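PDB 2I0M: phosphate-specific transport system accessory protein PhoU homolog from Streptococcus pneumoniae, which probably helps regulate phosphate uptake, working as an all-helical cytoplasmic homodimer that carries bound zinc ions. Local coordinates for residues 48-51 / 52-56; 57-60 / 61-65. One frame throughout, in Å; residues are numbered along the deposited sequence.

Interaction 1 (48-51 / 52-56)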
loop_
_atom_site.group_PDB
_atom_site.type_symbol
_atom_site.label_atom_id
_atom_site.label_comp_id
_atom_site.label_asym_id
_atom_site.label_seq_id
_atom_site.Cartn_x
_atom_site.Cartn_y
_atom_site.Cartn_z
ATOM N N LYS A 48 -13.541 -14.923 6.933
ATOM C CA LYS A 48 -14.418 -13.755 6.867
ATOM C C LYS A 48 -13.848 -12.594 6.061
ATOM O O LYS A 48 -14.546 -11.601 5.832
ATOM C CB LYS A 48 -14.813 -13.270 8.260
ATOM C CG LYS A 48 -15.931 -14.097 8.893
ATOM C CD LYS A 48 -16.759 -13.283 9.883
ATOM C CE LYS A 48 -15.968 -12.912 11.134
ATOM N NZ LYS A 48 -16.811 -13.095 12.369
ATOM N N ASP A 49 -12.599 -12.719 5.611
ATOM C CA ASP A 49 -11.985 -11.646 4.831
ATOM C C ASP A 49 -12.807 -11.245 3.593
ATOM O O ASP A 49 -12.894 -10.069 3.281
ATOM C CB ASP A 49 -10.535 -11.955 4.438
ATOM C CG ASP A 49 -9.852 -10.754 3.797
ATOM O OD1 ASP A 49 -9.443 -9.817 4.529
ATOM O OD2 ASP A 49 -9.761 -10.720 2.552
ATOM N N HIS A 50 -13.428 -12.210 2.922
ATOM C CA HIS A 50 -14.217 -11.927 1.715
ATOM C C HIS A 50 -15.424 -10.997 1.921
ATOM O O HIS A 50 -15.843 -10.317 0.981
ATOM C CB HIS A 50 -14.678 -13.215 1.013
ATOM C CG HIS A 50 -15.290 -12.964 -0.329
ATOM N ND1 HIS A 50 -16.634 -13.139 -0.582
ATOM C CD2 HIS A 50 -14.748 -12.495 -1.481
ATOM C CE1 HIS A 50 -16.886 -12.832 -1.844
ATOM N NE2 HIS A 50 -15.761 -12.426 -2.409
ATOM N N ALA A 51 -15.981 -10.973 3.131
ATOM C CA ALA A 51 -17.034 -10.012 3.453
ATOM C C ALA A 51 -16.532 -8.550 3.396
ATOM O O ALA A 51 -17.299 -7.634 3.100
ATOM C CB ALA A 51 -17.659 -10.325 4.797
ATOM N N ILE A 52 -15.244 -8.340 3.652
ATOM C CA ILE A 52 -14.652 -6.999 3.528
ATOM C C ILE A 52 -14.460 -6.653 2.040
ATOM O O ILE A 52 -14.716 -5.518 1.615
ATOM C CB ILE A 52 -13.320 -6.867 4.319
ATOM C CG1 ILE A 52 -13.571 -7.081 5.828
ATOM C CG2 ILE A 52 -12.679 -5.473 4.076
ATOM C CD1 ILE A 52 -12.346 -7.359 6.664
ATOM N N ASN A 53 -14.030 -7.640 1.251
ATOM C CA ASN A 53 -13.944 -7.477 -0.189
ATOM C C ASN A 53 -15.336 -7.098 -0.705
ATOM O O ASN A 53 -15.494 -6.068 -1.371
ATOM C CB ASN A 53 -13.459 -8.773 -0.844
ATOM C CG ASN A 53 -11.956 -8.997 -0.703
ATOM O OD1 ASN A 53 -11.319 -9.454 -1.648
ATOM N ND2 ASN A 53 -11.391 -8.712 0.465
ATOM N N GLN A 54 -16.340 -7.910 -0.347
ATOM C CA GLN A 54 -17.754 -7.689 -0.716
ATOM C C GLN A 54 -18.289 -6.308 -0.348
ATOM O O GLN A 54 -18.984 -5.679 -1.156
ATOM C CB GLN A 54 -18.663 -8.765 -0.103
ATOM C CG GLN A 54 -18.860 -9.983 -0.975
ATOM C CD GLN A 54 -19.932 -10.929 -0.442
ATOM O OE1 GLN A 54 -19.993 -11.213 0.753
ATOM N NE2 GLN A 54 -20.783 -11.424 -1.338
ATOM N N GLY A 55 -17.967 -5.854 0.864
ATOM C CA GLY A 55 -18.420 -4.561 1.364
ATOM C C GLY A 55 -17.819 -3.408 0.581
ATOM O O GLY A 55 -18.477 -2.392 0.352
ATOM N N GLN A 56 -16.558 -3.578 0.189
ATOM C CA GLN A 56 -15.843 -2.636 -0.647
ATOM C C GLN A 56 -16.478 -2.520 -2.035
ATOM O O GLN A 56 -16.629 -1.416 -2.554
ATOM C CB GLN A 56 -14.380 -3.069 -0.759
ATOM C CG GLN A 56 -13.579 -2.273 -1.762
ATOM C CD GLN A 56 -12.391 -3.028 -2.305
ATOM O OE1 GLN A 56 -12.400 -4.258 -2.390
ATOM N NE2 GLN A 56 -11.378 -2.301 -2.707
#

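Interaction 2 (57-60 / 61-65)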
loop_
_atom_site.group_PDB
_atom_site.type_symbol
_atom_site.label_atom_id
_atom_site.label_comp_id
_atom_site.label_asym_id
_atom_site.label_seq_id
_atom_site.Cartn_x
_atom_site.Cartn_y
_atom_site.Cartn_z
ATOM N N SER A 57 -16.857 -3.652 -2.632
ATOM C CA SER A 57 -17.415 -3.614 -3.973
ATOM C C SER A 57 -18.774 -2.916 -3.955
ATOM O O SER A 57 -19.081 -2.125 -4.847
ATOM C CB SER A 57 -17.472 -5.013 -4.606
ATOM O OG SER A 57 -18.783 -5.561 -4.603
ATOM N N ALA A 58 -19.566 -3.192 -2.921
ATOM C CA ALA A 58 -20.861 -2.545 -2.728
ATOM C C ALA A 58 -20.706 -1.027 -2.686
ATOM O O ALA A 58 -21.401 -0.303 -3.405
ATOM C CB ALA A 58 -21.536 -3.057 -1.447
ATOM N N ILE A 59 -19.762 -0.562 -1.865
ATOM C CA ILE A 59 -19.454 0.866 -1.726
ATOM C C ILE A 59 -18.930 1.470 -3.023
ATOM O O ILE A 59 -19.470 2.488 -3.487
ATOM C CB ILE A 59 -18.464 1.099 -0.588
ATOM C CG1 ILE A 59 -19.102 0.710 0.747
ATOM C CG2 ILE A 59 -17.990 2.564 -0.550
ATOM C CD1 ILE A 59 -18.074 0.434 1.822
ATOM N N GLU A 60 -17.890 0.847 -3.600
ATOM C CA GLU A 60 -17.378 1.193 -4.948
ATOM C C GLU A 60 -18.490 1.408 -5.970
ATOM O O GLU A 60 -18.420 2.336 -6.779
ATOM C CB GLU A 60 -16.456 0.099 -5.496
ATOM C CG GLU A 60 -15.055 0.095 -4.945
ATOM C CD GLU A 60 -14.146 -0.926 -5.610
ATOM O OE1 GLU A 60 -14.621 -1.964 -6.140
ATOM O OE2 GLU A 60 -12.925 -0.698 -5.599
ATOM N N LEU A 61 -19.504 0.542 -5.918
ATOM C CA LEU A 61 -20.587 0.531 -6.899
ATOM C C LEU A 61 -21.618 1.629 -6.699
ATOM O O LEU A 61 -22.059 2.238 -7.683
ATOM C CB LEU A 61 -21.269 -0.846 -6.972
ATOM C CG LEU A 61 -20.924 -1.754 -8.167
ATOM C CD1 LEU A 61 -19.441 -2.102 -8.220
ATOM C CD2 LEU A 61 -21.765 -3.034 -8.145
ATOM N N THR A 62 -22.006 1.885 -5.448
ATOM C CA THR A 62 -22.908 3.006 -5.170
ATOM C C THR A 62 -22.194 4.362 -5.342
ATOM O O THR A 62 -22.832 5.353 -5.678
ATOM C CB THR A 62 -23.667 2.911 -3.789
ATOM O OG1 THR A 62 -23.020 3.700 -2.795
ATOM C CG2 THR A 62 -23.831 1.478 -3.310
ATOM N N CYS A 63 -20.879 4.390 -5.130
ATOM C CA CYS A 63 -20.050 5.549 -5.502
ATOM C C CYS A 63 -20.143 5.798 -7.007
ATOM O O CYS A 63 -20.597 6.863 -7.443
ATOM C CB CYS A 63 -18.581 5.326 -5.140
ATOM S SG CYS A 63 -18.055 5.711 -3.448
ATOM N N ALA A 64 -19.723 4.803 -7.791
ATOM C CA ALA A 64 -19.700 4.908 -9.255
ATOM C C ALA A 64 -21.049 5.343 -9.823
ATOM O O ALA A 64 -21.101 6.186 -10.710
ATOM C CB ALA A 64 -19.245 3.597 -9.887
ATOM N N ARG A 65 -22.134 4.789 -9.291
ATOM C CA ARG A 65 -23.465 5.185 -9.720
ATOM C C ARG A 65 -23.890 6.554 -9.175
ATOM O O ARG A 65 -24.740 7.216 -9.774
ATOM C CB ARG A 65 -24.507 4.128 -9.341
ATOM C CG ARG A 65 -25.034 4.282 -7.933
ATOM C CD ARG A 65 -26.501 3.916 -7.832
ATOM N NE ARG A 65 -27.049 4.344 -6.550
ATOM C CZ ARG A 65 -27.052 3.604 -5.446
ATOM N NH1 ARG A 65 -27.572 4.090 -4.324
ATOM N NH2 ARG A 65 -26.540 2.377 -5.460
#

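Interaction 1 (48-51 / 52-56)
His50 lies against Gln54 and Asn53 in a side-chain contact between successive turns of one helix, 39-66, which packs against helices 5-35 and 74-105 in the all-helical PhoU fold. The helix is kinked here. Ala51 N reaches only three residues back, to Lys48 O, and Asp49 O accepts from two donors: Ile52 N, which comes from above the carbonyl plane at 2.9 Å, and Asn53 N in a weak bond at 3.4 Å. Strong four-residue bonding resumes with Gln54 N to His50 O, 2.8 Å and almost straight at 171°, followed by Gly55 N to Ala51 O.

The sides of the helix differ in character. Ile52 is buried, its side chain resting on Leu19, Leu22 and Thr26 of helix 5-35 and on Glu91 of helix 74-105. Asp49 and Asn53, one turn apart, face the zinc site to which Glu91 and Asp95 contribute; the Asn53 side chain lies about 5 Å from a zinc ion. Asp49 OD2 is also close to Asp95 and to Asp214 of the second subunit, a crowding of negative charge that the zinc probably offsets. Asp49 OD2 lies 3.3 Å from Asn53 ND2, with the carboxylate and amide planes 73° apart.

On the more open side, the His50 ring is swung over the next turn by a chi1 of -171°, which sets CG opposite the backbone N. There its CD2 lies 4.0 Å from Asn53 CB, while the other end of the ring meets the Gln54 chain obliquely, CE1 approaching Gln54 CG to 3.6 Å.

Interaction 2 (57-60 / 61-65)
Leu61 bends back over the turn before it, in the last part of helix 39-66, and its side chain runs beside the carbonyl of Ser57. Its CB lies 3.3 Å from Ser57 O and a little farther from Ala58 O; CG follows at a looser distance from Ser57 O, and the branch methyl CD1 returns to 3.4 Å from that same oxygen. The side chain thus flanks an acceptor already bonded to Leu61 N, and it also packs on Leu77 of the second subunit.

Ala58 O receives Thr62 N at 3.1 Å, and the Thr62 methyl CG2 sits close to it as well. Cys63 N donates to Ile59 O in a bond nearly along the C=O axis, with a C=O···N angle of 165°. Beside it, a chi1 of -85° keeps SG near the backbone N of Cys63, where it lies 3.5 Å from Ile59 O and 4.3 Å from Ile59 CG2. Ile59 and Cys63 form a buried apolar patch, both touching Leu12 of helix 5-35 and Ile83 of helix 74-105.

Glu60 extends from another side of the helix to a salt bridge with Arg203 of the second subunit. The contact within the helix is backbone bonding and hydrocarbon packing, while the buried Glu60 carboxylate is paired across the subunit interface; this pairing probably favours its ionised form.

Interactions 1 and 2 follow one another along helix 39-66, their centres about 14 Å apart. Of eight touching residues, two are buried in interaction 1 and four in interaction 2, the more buried of the pair. Both place an isoleucine against helices 5-35 and 74-105, Ile52 and Ile59, with Leu19 common to the two, and both pack on leucines of the second subunit. Their polar chemistry diverges. At 48-56 the helix is kinked, and Asp49 lies close to Asp95, a zinc ligand, and to Asp214 of the second subunit; at 57-65 the backbone bonding is more regular, and Glu60 reaches outside both segments to Arg203 of the second subunit. Ser57 OG, weakly bonded to Gln54 O, bridges the two neighbourhoods.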